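Long-range contact in NHL Repeat Region of D. melanogaster Thin (Drosophila melanogaster, PDB 6D69), which probably acts in ubiquitin transfer as a zinc-binding RING-type protein, the piece described here being its NHL-repeat beta-propeller: residues Q232-R237 with S252-I257. Residues are numbered along the deposited sequence; the frame is centred on the assembly and turned at random.
Sequences QFKFPR and SGNNRI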
ATOM      1  N   GLN A 232     -10.367   6.021  15.160  1.00 34.16           N
ATOM      2  CA  GLN A 232     -11.313   6.434  14.131  1.00 35.65           C
ATOM      3  C   GLN A 232     -10.589   7.015  12.922  1.00 35.54           C
ATOM      4  O   GLN A 232      -9.473   7.536  13.020  1.00 37.86           O
ATOM      5  CB  GLN A 232     -12.298   7.461  14.691  1.00 37.33           C
ATOM      6  CG  GLN A 232     -13.259   6.837  15.703  1.00 36.47           C
ATOM      7  CD  GLN A 232     -14.067   7.846  16.474  1.00 38.60           C
ATOM      8  OE1 GLN A 232     -13.652   8.989  16.670  1.00 39.46           O
ATOM      9  NE2 GLN A 232     -15.230   7.422  16.927  1.00 35.16           N
ATOM     10  N   PHE A 233     -11.241   6.932  11.776  1.00 34.86           N
ATOM     11  CA  PHE A 233     -10.603   7.274  10.520  1.00 39.35           C
ATOM     12  C   PHE A 233     -11.413   8.319   9.775  1.00 40.86           C
ATOM     13  O   PHE A 233     -12.644   8.383   9.891  1.00 39.29           O
ATOM     14  CB  PHE A 233     -10.445   6.036   9.598  1.00 40.85           C
ATOM     15  CG  PHE A 233      -9.680   4.910  10.205  1.00 36.75           C
ATOM     16  CD1 PHE A 233      -8.419   5.115  10.737  1.00 33.76           C
ATOM     17  CD2 PHE A 233     -10.225   3.640  10.228  1.00 34.27           C
ATOM     18  CE1 PHE A 233      -7.717   4.080  11.266  1.00 32.35           C
ATOM     19  CE2 PHE A 233      -9.517   2.591  10.769  1.00 32.09           C
ATOM     20  CZ  PHE A 233      -8.265   2.821  11.286  1.00 32.80           C
ATOM     21  N   LYS A 234     -10.689   9.125   9.000  1.00 40.34           N
ATOM     22  CA  LYS A 234     -11.254   9.959   7.944  1.00 38.60           C
ATOM     23  C   LYS A 234     -10.500   9.602   6.672  1.00 35.40           C
ATOM     24  O   LYS A 234      -9.354  10.025   6.488  1.00 32.60           O
ATOM     25  CB  LYS A 234     -11.097  11.440   8.250  1.00 40.25           C
ATOM     26  CG  LYS A 234     -11.715  11.922   9.500  1.00 46.57           C
ATOM     27  CD  LYS A 234     -13.204  11.908   9.464  1.00 47.31           C
ATOM     28  CE  LYS A 234     -13.675  12.644  10.731  1.00 70.50           C
ATOM     29  NZ  LYS A 234     -15.150  12.602  11.011  1.00 81.49           N
ATOM     30  N   PHE A 235     -11.132   8.809   5.818  1.00 36.62           N
ATOM     31  CA  PHE A 235     -10.598   8.432   4.516  1.00 31.73           C
ATOM     32  C   PHE A 235      -9.267   7.702   4.623  1.00 35.37           C
ATOM     33  O   PHE A 235      -8.251   8.157   4.085  1.00 36.15           O
ATOM     34  CB  PHE A 235     -10.486   9.676   3.646  1.00 37.25           C
ATOM     35  CG  PHE A 235     -11.815  10.327   3.400  1.00 38.23           C
ATOM     36  CD1 PHE A 235     -12.715   9.775   2.482  1.00 33.53           C
ATOM     37  CD2 PHE A 235     -12.198  11.448   4.122  1.00 33.86           C
ATOM     38  CE1 PHE A 235     -13.951  10.348   2.274  1.00 31.73           C
ATOM     39  CE2 PHE A 235     -13.442  12.011   3.913  1.00 30.85           C
ATOM     40  CZ  PHE A 235     -14.305  11.464   2.990  1.00 30.30           C
ATOM     41  N   PRO A 236      -9.240   6.544   5.276  1.00 37.27           N
ATOM     42  CA  PRO A 236      -7.996   5.778   5.340  1.00 36.61           C
ATOM     43  C   PRO A 236      -7.408   5.524   3.960  1.00 35.27           C
ATOM     44  O   PRO A 236      -8.115   5.172   3.010  1.00 33.84           O
ATOM     45  CB  PRO A 236      -8.419   4.464   6.004  1.00 37.43           C
ATOM     46  CG  PRO A 236      -9.922   4.352   5.725  1.00 37.37           C
ATOM     47  CD  PRO A 236     -10.393   5.779   5.796  1.00 34.80           C
ATOM     48  N   ARG A 237      -6.087   5.675   3.869  1.00 32.74           N
ATOM     49  CA  ARG A 237      -5.373   5.324   2.648  1.00 34.97           C
ATOM     50  C   ARG A 237      -4.492   4.095   2.914  1.00 30.55           C
ATOM     51  O   ARG A 237      -5.035   3.010   3.089  1.00 30.93           O
ATOM     52  CB  ARG A 237      -4.604   6.535   2.111  1.00 29.92           C
ATOM     53  CG  ARG A 237      -5.533   7.688   1.586  1.00 33.44           C
ATOM     54  CD  ARG A 237      -5.946   7.559   0.096  1.00 32.30           C
ATOM     55  NE  ARG A 237      -7.003   8.471  -0.315  1.00 35.72           N
ATOM     56  CZ  ARG A 237      -8.285   8.298   0.009  1.00 38.99           C
ATOM     57  NH1 ARG A 237      -8.659   7.281   0.762  1.00 37.21           N
ATOM     58  NH2 ARG A 237      -9.207   9.143  -0.398  1.00 36.67           N
ATOM     59  N   SER A 252      -5.662   9.457   6.394  1.00 34.60           N
ATOM     60  CA  SER A 252      -5.304  10.649   5.609  1.00 34.01           C
ATOM     61  C   SER A 252      -6.171  11.840   5.984  1.00 34.64           C
ATOM     62  O   SER A 252      -5.665  12.947   6.199  1.00 34.21           O
ATOM     63  CB  SER A 252      -5.419  10.363   4.124  1.00 28.08           C
ATOM     64  OG  SER A 252      -6.777  10.346   3.739  1.00 44.54           O
ATOM     65  N   GLY A 253      -7.468  11.613   6.132  1.00 33.56           N
ATOM     66  CA  GLY A 253      -8.351  12.676   6.541  1.00 30.88           C
ATOM     67  C   GLY A 253      -7.963  13.320   7.849  1.00 34.95           C
ATOM     68  O   GLY A 253      -8.161  14.516   8.025  1.00 40.54           O
ATOM     69  N   ASN A 254      -7.403  12.557   8.778  1.00 36.48           N
ATOM     70  CA  ASN A 254      -6.971  13.108  10.059  1.00 33.75           C
ATOM     71  C   ASN A 254      -5.470  13.366  10.124  1.00 36.24           C
ATOM     72  O   ASN A 254      -4.969  13.717  11.204  1.00 31.01           O
ATOM     73  CB  ASN A 254      -7.346  12.189  11.226  1.00 35.32           C
ATOM     74  CG  ASN A 254      -8.830  12.066  11.441  1.00 37.61           C
ATOM     75  OD1 ASN A 254      -9.548  13.062  11.432  1.00 44.22           O
ATOM     76  ND2 ASN A 254      -9.303  10.835  11.682  1.00 35.68           N
ATOM     77  N   ASN A 255      -4.740  13.196   9.010  1.00 36.42           N
ATOM     78  CA  ASN A 255      -3.316  13.555   8.943  1.00 35.33           C
ATOM     79  C   ASN A 255      -2.468  12.790   9.962  1.00 37.53           C
ATOM     80  O   ASN A 255      -1.541  13.342  10.564  1.00 38.06           O
ATOM     81  CB  ASN A 255      -3.140  15.057   9.140  1.00 36.96           C
ATOM     82  CG  ASN A 255      -3.948  15.842   8.157  1.00 38.25           C
ATOM     83  OD1 ASN A 255      -3.543  15.997   7.016  1.00 47.54           O
ATOM     84  ND2 ASN A 255      -5.125  16.285   8.569  1.00 40.48           N
ATOM     85  N   ARG A 256      -2.782  11.503  10.153  1.00 36.90           N
ATOM     86  CA  ARG A 256      -2.159  10.665  11.167  1.00 37.11           C
ATOM     87  C   ARG A 256      -1.768   9.324  10.575  1.00 34.35           C
ATOM     88  O   ARG A 256      -2.406   8.830   9.640  1.00 30.58           O
ATOM     89  CB  ARG A 256      -3.115  10.320  12.333  1.00 35.61           C
ATOM     90  CG  ARG A 256      -3.862  11.404  12.853  1.00 41.14           C
ATOM     91  CD  ARG A 256      -4.692  10.972  14.007  1.00 39.39           C
ATOM     92  NE  ARG A 256      -5.933  10.286  13.685  1.00 33.50           N
ATOM     93  CZ  ARG A 256      -6.872  10.100  14.613  1.00 31.97           C
ATOM     94  NH1 ARG A 256      -6.651  10.555  15.841  1.00 30.76           N
ATOM     95  NH2 ARG A 256      -8.007   9.470  14.348  1.00 28.00           N
ATOM     96  N   ILE A 257      -0.779   8.707  11.211  1.00 30.25           N
ATOM     97  CA  ILE A 257      -0.584   7.263  11.189  1.00 28.43           C
ATOM     98  C   ILE A 257      -1.198   6.688  12.461  1.00 33.59           C
ATOM     99  O   ILE A 257      -0.971   7.207  13.570  1.00 30.67           O
ATOM    100  CB  ILE A 257       0.913   6.904  11.095  1.00 31.63           C
ATOM    101  CG1 ILE A 257       1.539   7.470   9.816  1.00 30.42           C
ATOM    102  CG2 ILE A 257       1.127   5.414  11.163  1.00 24.49           C
ATOM    103  CD1 ILE A 257       0.797   7.093   8.529  1.00 31.32           C
TER
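Ser252 and Phe235 join the two loops through a side-chain bond: Ser252 OG gives its proton to Phe235 O at 2.7 Å, approaching 25° out of the carbonyl plane. Turned between its own backbone N and carbonyl carbon (chi1 76°), that hydroxyl also lies over one face of the Arg237 guanidinium, whose NH1 bonds Ser205. The tightly packed part is the middle, where Lys234 and Ser252 bury much of their surface, Lys234 CB sits 3.5 Å from Gly253 CA and the lysine's CG touches the end of the Asn254 side chain. Asn254 ND2 reaches Asp251 and Gly227 O, while OD1 accepts from Ser228. Cutting Asn254 back to an alanine is likely to leave Asp251, Gly227 O and Ser228 without their amide mate and to bare the lysine CG. At the Gln232 end, Arg256 NH2 makes a bent, weak bond to Gln232 O (2.8 Å, 124°), with NE salt-bridged to Asp251. The looser side is outward: Phe235 is exposed and its ring leads away, as does the Lys234 ammonium end, whereas Phe233 turns inward onto Val249. Within one four-stranded propeller blade, the contact joins the entry to innermost strand 236-241 with the G1-bulge turn linking 247-251 to 256-260, beside strand 266-273.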